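Local coordinates for autophagy-related protein 9 (PDB 7D0I) that moves phospholipids between the two leaflets of autophagic membranes as a homotrimeric scramblase, supplying membrane for the growing autophagosome, at residues N341-R345 with G645-V649; R466-E470 with Y652-Q656; M498-K503 with S552-P557. The protein carries 1 engineered substitution. All blocks are in the same frame, centred on the assembly; numbering follows the deposited sequence.

Interaction 1 of 3, residues N341-R345 with G645-V649; sequences NRIMR and GVGYV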
# COMPACT_ATOMS: atom_id res chain seq x y z
N ASN A 341 -21.96 11.65 22.99
CA ASN A 341 -23.41 11.50 22.97
C ASN A 341 -24.07 12.18 24.15
O ASN A 341 -25.23 12.58 24.05
CB ASN A 341 -23.80 10.03 22.95
CG ASN A 341 -23.72 9.43 21.59
OD1 ASN A 341 -24.74 9.17 20.95
ND2 ASN A 341 -22.51 9.19 21.12
N ARG A 342 -23.37 12.31 25.27
CA ARG A 342 -23.96 12.97 26.42
C ARG A 342 -23.82 14.48 26.37
O ARG A 342 -24.69 15.19 26.87
CB ARG A 342 -23.34 12.43 27.71
CG ARG A 342 -23.47 10.94 27.88
CD ARG A 342 -23.05 10.50 29.26
NE ARG A 342 -24.15 10.62 30.21
CZ ARG A 342 -24.89 9.60 30.62
NH1 ARG A 342 -24.64 8.38 30.17
NH2 ARG A 342 -25.88 9.80 31.48
N ILE A 343 -22.75 14.99 25.77
CA ILE A 343 -22.60 16.43 25.62
C ILE A 343 -23.55 16.95 24.55
O ILE A 343 -24.19 17.99 24.71
CB ILE A 343 -21.15 16.80 25.29
CG1 ILE A 343 -20.22 16.41 26.43
CG2 ILE A 343 -21.03 18.27 25.02
CD1 ILE A 343 -18.78 16.57 26.09
N MET A 344 -23.66 16.23 23.44
CA MET A 344 -24.46 16.65 22.30
C MET A 344 -25.82 15.97 22.26
O MET A 344 -26.34 15.71 21.18
CB MET A 344 -23.71 16.39 21.01
CG MET A 344 -22.49 17.23 20.81
SD MET A 344 -21.97 17.19 19.11
CE MET A 344 -23.43 17.82 18.31
N ARG A 345 -26.42 15.69 23.41
CA ARG A 345 -27.66 14.92 23.40
C ARG A 345 -28.80 15.72 22.82
O ARG A 345 -29.65 15.17 22.11
CB ARG A 345 -28.00 14.43 24.80
CG ARG A 345 -29.12 13.42 24.82
CD ARG A 345 -29.63 13.11 26.21
NE ARG A 345 -28.63 12.44 27.03
CZ ARG A 345 -28.24 11.19 26.87
NH1 ARG A 345 -27.33 10.66 27.66
NH2 ARG A 345 -28.75 10.46 25.89
N GLY A 645 -25.93 2.41 28.32
CA GLY A 645 -24.89 3.15 29.00
C GLY A 645 -24.93 4.64 28.76
O GLY A 645 -24.34 5.39 29.55
N VAL A 646 -25.61 5.09 27.71
CA VAL A 646 -25.77 6.51 27.44
C VAL A 646 -27.18 6.92 27.85
O VAL A 646 -27.35 7.76 28.73
CB VAL A 646 -25.52 6.83 25.96
CG1 VAL A 646 -25.68 8.30 25.72
CG2 VAL A 646 -24.14 6.38 25.55
N GLY A 647 -28.18 6.32 27.23
CA GLY A 647 -29.54 6.70 27.51
C GLY A 647 -30.35 6.81 26.24
O GLY A 647 -30.04 6.15 25.25
N TYR A 648 -31.38 7.65 26.24
CA TYR A 648 -32.19 7.87 25.05
C TYR A 648 -31.53 8.95 24.21
O TYR A 648 -31.45 10.11 24.61
CB TYR A 648 -33.61 8.29 25.42
CG TYR A 648 -34.41 7.19 26.06
CD1 TYR A 648 -34.80 6.08 25.33
CD2 TYR A 648 -34.80 7.27 27.38
CE1 TYR A 648 -35.54 5.08 25.90
CE2 TYR A 648 -35.53 6.27 27.96
CZ TYR A 648 -35.90 5.18 27.22
OH TYR A 648 -36.64 4.18 27.80
N VAL A 649 -31.05 8.56 23.03
CA VAL A 649 -30.42 9.47 22.10
C VAL A 649 -31.29 9.56 20.86
O VAL A 649 -32.24 8.81 20.69
CB VAL A 649 -28.99 9.03 21.75
CG1 VAL A 649 -28.22 8.73 23.00
CG2 VAL A 649 -29.04 7.82 20.86

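Interaction 2 of 3, residues R466-E470 with Y652-Q656; sequences REYNE and YAVFQ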
# COMPACT_ATOMS: atom_id res chain seq x y z
N ARG A 466 -23.11 20.34 9.88
CA ARG A 466 -22.80 19.72 11.16
C ARG A 466 -23.16 18.24 11.13
O ARG A 466 -24.20 17.85 10.61
CB ARG A 466 -23.55 20.42 12.28
CG ARG A 466 -23.19 19.97 13.66
CD ARG A 466 -21.83 20.43 14.07
NE ARG A 466 -21.62 20.27 15.50
CZ ARG A 466 -21.97 21.17 16.40
NH1 ARG A 466 -22.55 22.29 16.02
NH2 ARG A 466 -21.76 20.96 17.68
N GLU A 467 -22.28 17.43 11.69
CA GLU A 467 -22.51 16.01 11.86
C GLU A 467 -22.93 15.72 13.29
O GLU A 467 -22.75 16.54 14.19
CB GLU A 467 -21.26 15.21 11.51
CG GLU A 467 -20.92 15.28 10.05
CD GLU A 467 -19.62 14.61 9.73
OE1 GLU A 467 -18.80 14.42 10.65
OE2 GLU A 467 -19.41 14.26 8.55
N TYR A 468 -23.50 14.54 13.49
CA TYR A 468 -23.92 14.16 14.83
C TYR A 468 -22.72 13.78 15.67
O TYR A 468 -21.73 13.24 15.18
CB TYR A 468 -24.89 12.99 14.76
CG TYR A 468 -26.11 13.27 13.93
CD1 TYR A 468 -26.16 12.90 12.60
CD2 TYR A 468 -27.22 13.88 14.47
CE1 TYR A 468 -27.26 13.14 11.85
CE2 TYR A 468 -28.33 14.12 13.72
CZ TYR A 468 -28.34 13.76 12.41
OH TYR A 468 -29.44 14.00 11.63
N ASN A 469 -22.80 14.10 16.95
CA ASN A 469 -21.76 13.84 17.94
C ASN A 469 -20.43 14.48 17.59
O ASN A 469 -19.41 14.15 18.20
CB ASN A 469 -21.58 12.34 18.17
CG ASN A 469 -22.85 11.68 18.61
OD1 ASN A 469 -23.68 12.29 19.26
ND2 ASN A 469 -23.01 10.42 18.24
N GLU A 470 -20.41 15.39 16.62
CA GLU A 470 -19.21 16.16 16.31
C GLU A 470 -19.20 17.37 17.23
O GLU A 470 -19.97 18.31 17.03
CB GLU A 470 -19.18 16.58 14.85
CG GLU A 470 -18.17 17.65 14.57
CD GLU A 470 -17.84 17.75 13.11
OE1 GLU A 470 -16.76 17.26 12.71
OE2 GLU A 470 -18.66 18.31 12.35
N TYR A 652 -30.97 9.24 14.74
CA TYR A 652 -30.10 9.59 13.63
C TYR A 652 -28.65 9.66 14.05
O TYR A 652 -27.76 9.45 13.23
CB TYR A 652 -30.51 10.94 13.04
CG TYR A 652 -31.81 10.94 12.29
CD1 TYR A 652 -31.87 10.47 11.00
CD2 TYR A 652 -32.96 11.43 12.87
CE1 TYR A 652 -33.04 10.48 10.30
CE2 TYR A 652 -34.14 11.45 12.18
CZ TYR A 652 -34.18 10.97 10.89
OH TYR A 652 -35.36 10.98 10.20
N ALA A 653 -28.39 9.96 15.32
CA ALA A 653 -27.03 10.03 15.80
C ALA A 653 -26.34 8.69 15.76
O ALA A 653 -25.11 8.63 15.67
CB ALA A 653 -27.01 10.59 17.22
N VAL A 654 -27.10 7.60 15.82
CA VAL A 654 -26.51 6.26 15.85
C VAL A 654 -26.27 5.71 14.45
O VAL A 654 -25.50 4.74 14.32
CB VAL A 654 -27.40 5.29 16.64
CG1 VAL A 654 -27.71 5.85 17.99
CG2 VAL A 654 -28.66 5.02 15.88
N PHE A 655 -26.88 6.27 13.42
CA PHE A 655 -26.56 5.89 12.05
C PHE A 655 -25.30 6.59 11.57
O PHE A 655 -24.29 5.95 11.26
CB PHE A 655 -27.73 6.19 11.12
CG PHE A 655 -28.97 5.42 11.43
CD1 PHE A 655 -30.20 5.89 11.01
CD2 PHE A 655 -28.91 4.23 12.12
CE1 PHE A 655 -31.35 5.18 11.28
CE2 PHE A 655 -30.07 3.52 12.39
CZ PHE A 655 -31.29 4.00 11.97
N GLN A 656 -25.34 7.92 11.49
CA GLN A 656 -24.19 8.69 11.03
C GLN A 656 -23.89 9.85 11.97
O GLN A 656 -22.99 10.66 11.71
CB GLN A 656 -24.44 9.22 9.61
CG GLN A 656 -25.35 10.44 9.51
CD GLN A 656 -26.83 10.10 9.59
OE1 GLN A 656 -27.25 9.25 10.38
NE2 GLN A 656 -27.63 10.76 8.77

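Interaction 3 of 3, residues M498-K503 with S552-P557; sequences MIRLFK and SRSIIP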
# COMPACT_ATOMS: atom_id res chain seq x y z
N MET A 498 -16.42 38.51 -21.04
CA MET A 498 -16.05 39.78 -20.44
C MET A 498 -14.54 39.93 -20.31
O MET A 498 -14.01 41.04 -20.47
CB MET A 498 -16.70 39.91 -19.06
CG MET A 498 -16.66 41.31 -18.48
SD MET A 498 -17.43 41.39 -16.85
CE MET A 498 -16.43 40.21 -15.94
N ILE A 499 -13.84 38.83 -20.02
CA ILE A 499 -12.38 38.85 -20.06
C ILE A 499 -11.89 39.26 -21.44
O ILE A 499 -10.94 40.03 -21.57
CB ILE A 499 -11.82 37.47 -19.66
CG1 ILE A 499 -12.16 37.15 -18.21
CG2 ILE A 499 -10.33 37.42 -19.88
CD1 ILE A 499 -11.76 35.76 -17.82
N ARG A 500 -12.55 38.76 -22.48
CA ARG A 500 -12.14 39.10 -23.84
C ARG A 500 -12.35 40.59 -24.12
O ARG A 500 -11.49 41.25 -24.70
CB ARG A 500 -12.91 38.24 -24.84
CG ARG A 500 -12.53 38.49 -26.27
CD ARG A 500 -11.06 38.23 -26.50
NE ARG A 500 -10.51 39.15 -27.49
CZ ARG A 500 -9.24 39.19 -27.85
NH1 ARG A 500 -8.83 40.06 -28.75
NH2 ARG A 500 -8.37 38.34 -27.31
N LEU A 501 -13.50 41.13 -23.70
CA LEU A 501 -13.76 42.55 -23.90
C LEU A 501 -12.74 43.41 -23.18
O LEU A 501 -12.24 44.39 -23.73
CB LEU A 501 -15.17 42.89 -23.41
CG LEU A 501 -15.41 44.39 -23.21
CD1 LEU A 501 -15.46 45.10 -24.54
CD2 LEU A 501 -16.68 44.62 -22.42
N PHE A 502 -12.42 43.06 -21.93
CA PHE A 502 -11.46 43.88 -21.20
C PHE A 502 -10.05 43.72 -21.76
O PHE A 502 -9.27 44.67 -21.72
CB PHE A 502 -11.51 43.54 -19.72
CG PHE A 502 -12.65 44.20 -19.01
CD1 PHE A 502 -12.69 45.57 -18.86
CD2 PHE A 502 -13.69 43.45 -18.50
CE1 PHE A 502 -13.73 46.18 -18.22
CE2 PHE A 502 -14.74 44.06 -17.85
CZ PHE A 502 -14.76 45.42 -17.71
N LYS A 503 -9.73 42.55 -22.31
CA LYS A 503 -8.46 42.40 -23.01
C LYS A 503 -8.39 43.33 -24.21
O LYS A 503 -7.37 43.99 -24.44
CB LYS A 503 -8.28 40.94 -23.45
CG LYS A 503 -6.85 40.51 -23.66
CD LYS A 503 -6.78 39.19 -24.43
CE LYS A 503 -7.53 38.08 -23.71
NZ LYS A 503 -7.65 36.86 -24.56
N SER A 552 -8.09 47.25 -15.79
CA SER A 552 -8.35 46.12 -16.68
C SER A 552 -7.46 44.93 -16.35
O SER A 552 -7.92 43.78 -16.40
CB SER A 552 -8.16 46.54 -18.13
OG SER A 552 -9.08 47.55 -18.49
N ARG A 553 -6.20 45.18 -16.01
CA ARG A 553 -5.29 44.08 -15.69
C ARG A 553 -5.76 43.25 -14.51
O ARG A 553 -5.35 42.09 -14.37
CB ARG A 553 -3.89 44.60 -15.41
CG ARG A 553 -3.19 45.24 -16.58
CD ARG A 553 -1.78 45.65 -16.20
NE ARG A 553 -1.27 46.72 -17.05
CZ ARG A 553 -0.08 47.29 -16.89
NH1 ARG A 553 0.73 46.89 -15.92
NH2 ARG A 553 0.30 48.26 -17.70
N SER A 554 -6.59 43.82 -13.64
CA SER A 554 -7.06 43.07 -12.48
C SER A 554 -8.12 42.04 -12.85
O SER A 554 -8.18 40.97 -12.24
CB SER A 554 -7.60 44.03 -11.42
OG SER A 554 -8.58 44.88 -11.99
N ILE A 555 -8.95 42.35 -13.85
CA ILE A 555 -9.98 41.41 -14.25
C ILE A 555 -9.38 40.26 -15.05
O ILE A 555 -9.70 39.09 -14.82
CB ILE A 555 -11.07 42.13 -15.06
CG1 ILE A 555 -11.74 43.20 -14.19
CG2 ILE A 555 -12.09 41.14 -15.59
CD1 ILE A 555 -12.79 44.00 -14.92
N ILE A 556 -8.51 40.57 -16.00
CA ILE A 556 -7.89 39.59 -16.87
C ILE A 556 -7.05 38.62 -16.04
O ILE A 556 -6.05 39.04 -15.44
CB ILE A 556 -7.03 40.27 -17.95
CG1 ILE A 556 -7.88 41.22 -18.78
CG2 ILE A 556 -6.39 39.24 -18.84
CD1 ILE A 556 -7.06 42.07 -19.68
N PRO A 557 -7.41 37.35 -15.99
CA PRO A 557 -6.62 36.39 -15.21
C PRO A 557 -5.27 36.15 -15.86
O PRO A 557 -4.98 36.60 -16.97
CB PRO A 557 -7.48 35.14 -15.22
CG PRO A 557 -8.26 35.24 -16.47
CD PRO A 557 -8.53 36.69 -16.67

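Interaction 1 of 3, residues N341-R345 with G645-V649
Arg345 lays its guanidinium group along Val646, NH1 lying 3.5 Å from the methyl Val646 CG1, while its two terminal nitrogens reach backbone carbonyls of the 645-649 segment. Arg345 NH1 donates to Val646 O at 3.1 Å and Arg345 NH2 to Tyr648 O at 3.0 Å. Both bonds are weak, bent to 134° and 131°; Tyr648 O lies near the guanidinium plane, Val646 O obliquely to it. CG stands anti to the backbone N (chi1 -169°) and the chain bends at chi3, which carries the charged end from just beyond helix 336-343 across to the hairpin. Arg342 arrives from the last turn of helix 336-343 with its chain running antiparallel to the Val646 side chain, and its NH1 comes within 3.1 Å of Gly645 O, at the guanidinium edge. Arg345 NH1 lies 4.0 Å above the plane of the Arg342 group, over its centre. Asp184 of helix 183-195 forms a salt bridge with NE of each arginine, which probably steadies the two groups at this spacing. Alongside, Asn341 CB packs 3.8 Å from Val646 CG1, its amide turned back to the carbonyl of Tyr337. The valines suit this place as compact apolar surfaces, Val649 CG1 lying 3.4 Å from Arg345 NH2. Glycine suits position 647, where Val646 and Gly647 together face Val643 as a classic beta bulge: at its backbone angles a side chain would strike the preceding carbonyl and also crowd Arg345 NH2. The chemistry implies a shared charge network in which one carboxylate balances two arginines, probably favouring an ionised Asp184, while backbone oxygens help satisfy the buried cationic end of Arg345 and tie the hairpin to the helices.

Interaction 2 of 3, residues R466-E470 with Y652-Q656
Between Arg466 and Glu470 the chain folds into a tight turn that presses Tyr468 and Asn469 against Tyr652, Ala653 and Gln656. Arg466, just before the turn, grips its end: NE and NH2 both bind Glu470 O, side-on and close to the guanidinium plane, at 3.0 Å from NE and 3.3 Å from NH2. An arginine suits this task because one flat group can offer two N-H bonds to a single oxygen, and the same side chain also touches bound lauryl maltose neopentyl glycol. Glu467 opens the turn and sends its carboxylate to His577. Tyr468, next along, makes the largest share of the contact. Its CG lies beside the backbone N (chi1 -57°), directing the ring across the other segment. There Tyr652 O lies 3.8 Å above one face, displaced toward the rim. Tyr468 CB packs 4.0 Å from Ala653 CB, a methyl small enough to admit the tyrosine stem, while the far end of the ring runs alongside the Tyr652 side chain, Tyr468 CZ coming within 3.6 Å of Tyr652 CB. The side chain of Gln656, the last modelled residue, passes near the Tyr468 ring as well. Asn469 comes next, its ND2 lying 4.1 Å from Ala653 CB, whereas its OD1 accepts a hydrogen bond from Asn348 of helix 345-355. Beyond this face, Val654 and Phe655 pack on Phe655 and Ile641, respectively, of a neighbouring subunit. Glu467 to Glu470 form a type II beta turn, and Asn469 occupies its third position with the positive phi (58°) that asparagine tolerates well; here the turn, with Arg466 of the detergent-binding pocket just before it, packs on the C-terminal segment near a subunit boundary.

Interaction 3 of 3, residues M498-K503 with S552-P557
Phe502 offers one ring face as a shallow seat for the end of Ile555: the methyl Ile555 CD1 lies 3.6 Å from the Phe502 ring centroid, 16° off its normal, a CH-pi contact. Ile555 extends its longer branch with CG1 anti to the carbonyl carbon (chi1 -62°), bringing that methyl over the ring, while Ile555 CG2 packs 4.0 Å from Phe502 CD2. Were an alanine here instead of Phe502, the Ile555 methyl would probably lose its seat and a gap would open between the helices. A second bump, Ile556 CD1, fits against the backbone of the facing helix, 3.6 Å from Lys503 CA. At a third point Ile499 CD1 butts against the Pro557 ring, 3.6 Å from Pro557 CD. Ser552, whose hydroxyl bonds back to Leu548 O, is small enough to let the helices approach beside Phe502. Branched aliphatic chains suit such an apolar, shape-fitted seam. The contact joins the cytosolic ends of the antiparallel transmembrane helices 496-520 and 538-555, and on another side Arg500 and Leu501 pack on Phe208 of a neighbouring subunit, whose Arg440 also touches Lys503.

Interactions 1 and 2 form one continuous patch in the cytosolic body, their centres about 11 Å apart: Met344 of the first packs on Arg466, Asn469 and Glu470 of the second, and helix 345-355 borders both. Their segments alternate along the chain, 341-345, 466-470, 645-649 and 652-656, so a helix end and a loop from the middle of the sequence are tied to the C-terminal hairpin and the tail that follows it. Interaction 3 lies about 56 Å from the centre of interaction 1 and 46 Å from that of interaction 2, nested between their segments in sequence. It joins the two helices of the transmembrane hairpin that extends away from that body, consistent with the intertwined subunits of the scramblase trimer.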